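Local coordinates for protein putative enoyl-CoA hydratase/isomerase (Mycobacterium abscessus, PDB 4MI2) that probably isomerises ring-epoxide phenylacetyl-CoA intermediates of phenylacetate degradation as a member of the enoyl-CoA hydratase/isomerase (crotonase) family, at residues V56-A61 with V105-A110. Numbering follows the deposited sequence.
Sequences VVMSAA and VPVVVA
Four backbone hydrogen bonds join V56-A61 to V105-A110 in parallel register, the strand segments running 19° apart. V56 N donates to P106 O at 2.9 Å, nearly along the C=O axis, and V56 O accepts V108 N, which lies above the carbonyl plane. V108 O then takes M58 N within its carbonyl plane at 2.8 Å, and M58 O receives A110 N almost head-on. Where the strands part, a water continues the ladder, accepting from A60 N (2.8 Å) and donating to A110 O (2.7 Å).

V56, M58, V107 and V109 share one face. M58 and V109 lie side by side there, M58 CB 3.8 Å from V109 CG2, the branch anti to the backbone N (V109 chi1 65°). Bends at chi2 and chi3 turn M58 CE back to 4.1 Å from V109 CG2. V56 CB meets V107 CG2 at 4.1 Å, and V56 crosses V105 at about a right angle. On the opposite face, V57 packs against helix 195-207.

D127 OD2 accepts V107 N, and strand 18-23 pairs with the other edge of V56-A61. The contact thus joins two central strands of the crotonase-fold sheet, linked by a largely helical crossover, with helix 211-223 beside V105-V107.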
loop_
_atom_site.group_PDB
_atom_site.type_symbol
_atom_site.label_atom_id
_atom_site.label_comp_id
_atom_site.label_asym_id
_atom_site.label_seq_id
_atom_site.Cartn_x
_atom_site.Cartn_y
_atom_site.Cartn_z
ATOM N N VAL B 56 -6.846 24.533 3.807
ATOM C CA VAL B 56 -5.806 25.150 3.003
ATOM C C VAL B 56 -5.991 24.733 1.547
ATOM O O VAL B 56 -6.315 23.577 1.253
ATOM C CB VAL B 56 -4.408 24.726 3.483
ATOM C CG1 VAL B 56 -3.315 25.300 2.594
ATOM C CG2 VAL B 56 -4.203 25.155 4.923
ATOM N N VAL B 57 -5.804 25.686 0.640
ATOM C CA VAL B 57 -5.794 25.380 -0.777
ATOM C C VAL B 57 -4.497 25.909 -1.389
ATOM O O VAL B 57 -4.125 27.077 -1.226
ATOM C CB VAL B 57 -7.065 25.868 -1.520
ATOM C CG1 VAL B 57 -7.362 27.333 -1.248
ATOM C CG2 VAL B 57 -6.954 25.603 -3.021
ATOM N N MET B 58 -3.807 25.005 -2.069
ATOM C CA MET B 58 -2.547 25.286 -2.724
ATOM C C MET B 58 -2.821 25.305 -4.235
ATOM O O MET B 58 -3.424 24.376 -4.770
ATOM C CB MET B 58 -1.552 24.186 -2.332
ATOM C CG MET B 58 -0.091 24.588 -2.247
ATOM S SD MET B 58 0.828 23.641 -0.990
ATOM C CE MET B 58 0.396 21.944 -1.411
ATOM N N SER B 59 -2.414 26.385 -4.905
ATOM C CA SER B 59 -2.580 26.516 -6.349
ATOM C C SER B 59 -1.405 27.261 -6.967
ATOM O O SER B 59 -0.466 27.631 -6.265
ATOM C CB SER B 59 -3.907 27.224 -6.674
ATOM O OG SER B 59 -3.940 28.525 -6.122
ATOM N N ALA B 60 -1.454 27.457 -8.285
ATOM C CA ALA B 60 -0.340 28.073 -9.016
ATOM C C ALA B 60 -0.798 28.843 -10.262
ATOM O O ALA B 60 -1.673 28.389 -10.999
ATOM C CB ALA B 60 0.671 27.009 -9.395
ATOM N N ALA B 61 -0.191 30.007 -10.490
ATOM C CA ALA B 61 -0.511 30.855 -11.637
ATOM C C ALA B 61 0.145 30.346 -12.921
ATOM O O ALA B 61 1.212 29.727 -12.888
ATOM C CB ALA B 61 -0.065 32.283 -11.365
ATOM N N VAL B 105 -5.210 20.848 9.600
ATOM C CA VAL B 105 -6.491 20.889 8.894
ATOM C C VAL B 105 -6.314 20.338 7.479
ATOM O O VAL B 105 -5.185 20.056 7.066
ATOM C CB VAL B 105 -7.102 22.315 8.906
ATOM C CG1 VAL B 105 -7.059 22.876 10.326
ATOM C CG2 VAL B 105 -6.389 23.254 7.946
ATOM N N PRO B 106 -7.425 20.140 6.745
ATOM C CA PRO B 106 -7.314 19.559 5.415
ATOM C C PRO B 106 -6.607 20.466 4.412
ATOM O O PRO B 106 -6.820 21.665 4.420
ATOM C CB PRO B 106 -8.774 19.333 5.008
ATOM C CG PRO B 106 -9.515 19.212 6.305
ATOM C CD PRO B 106 -8.828 20.201 7.196
ATOM N N VAL B 107 -5.770 19.875 3.562
ATOM C CA VAL B 107 -5.008 20.619 2.551
ATOM C C VAL B 107 -5.383 20.076 1.190
ATOM O O VAL B 107 -5.288 18.874 0.963
ATOM C CB VAL B 107 -3.486 20.451 2.741
ATOM C CG1 VAL B 107 -2.715 21.211 1.664
ATOM C CG2 VAL B 107 -3.067 20.920 4.121
ATOM N N VAL B 108 -5.819 20.970 0.307
ATOM C CA VAL B 108 -6.239 20.640 -1.045
ATOM C C VAL B 108 -5.254 21.298 -1.991
ATOM O O VAL B 108 -4.790 22.405 -1.716
ATOM C CB VAL B 108 -7.643 21.204 -1.333
ATOM C CG1 VAL B 108 -8.164 20.724 -2.685
ATOM C CG2 VAL B 108 -8.609 20.823 -0.218
ATOM N N VAL B 109 -4.938 20.630 -3.106
ATOM C CA VAL B 109 -4.054 21.209 -4.112
ATOM C C VAL B 109 -4.660 21.089 -5.513
ATOM O O VAL B 109 -5.262 20.070 -5.864
ATOM C CB VAL B 109 -2.627 20.614 -4.040
ATOM C CG1 VAL B 109 -2.632 19.134 -4.379
ATOM C CG2 VAL B 109 -1.660 21.384 -4.936
ATOM N N ALA B 110 -4.538 22.176 -6.276
ATOM C CA ALA B 110 -5.007 22.251 -7.657
ATOM C C ALA B 110 -3.788 22.178 -8.559
ATOM O O ALA B 110 -2.886 23.009 -8.442
ATOM C CB ALA B 110 -5.757 23.556 -7.898
HETATM O O HOH W 1 -2.848 25.455 -9.653
#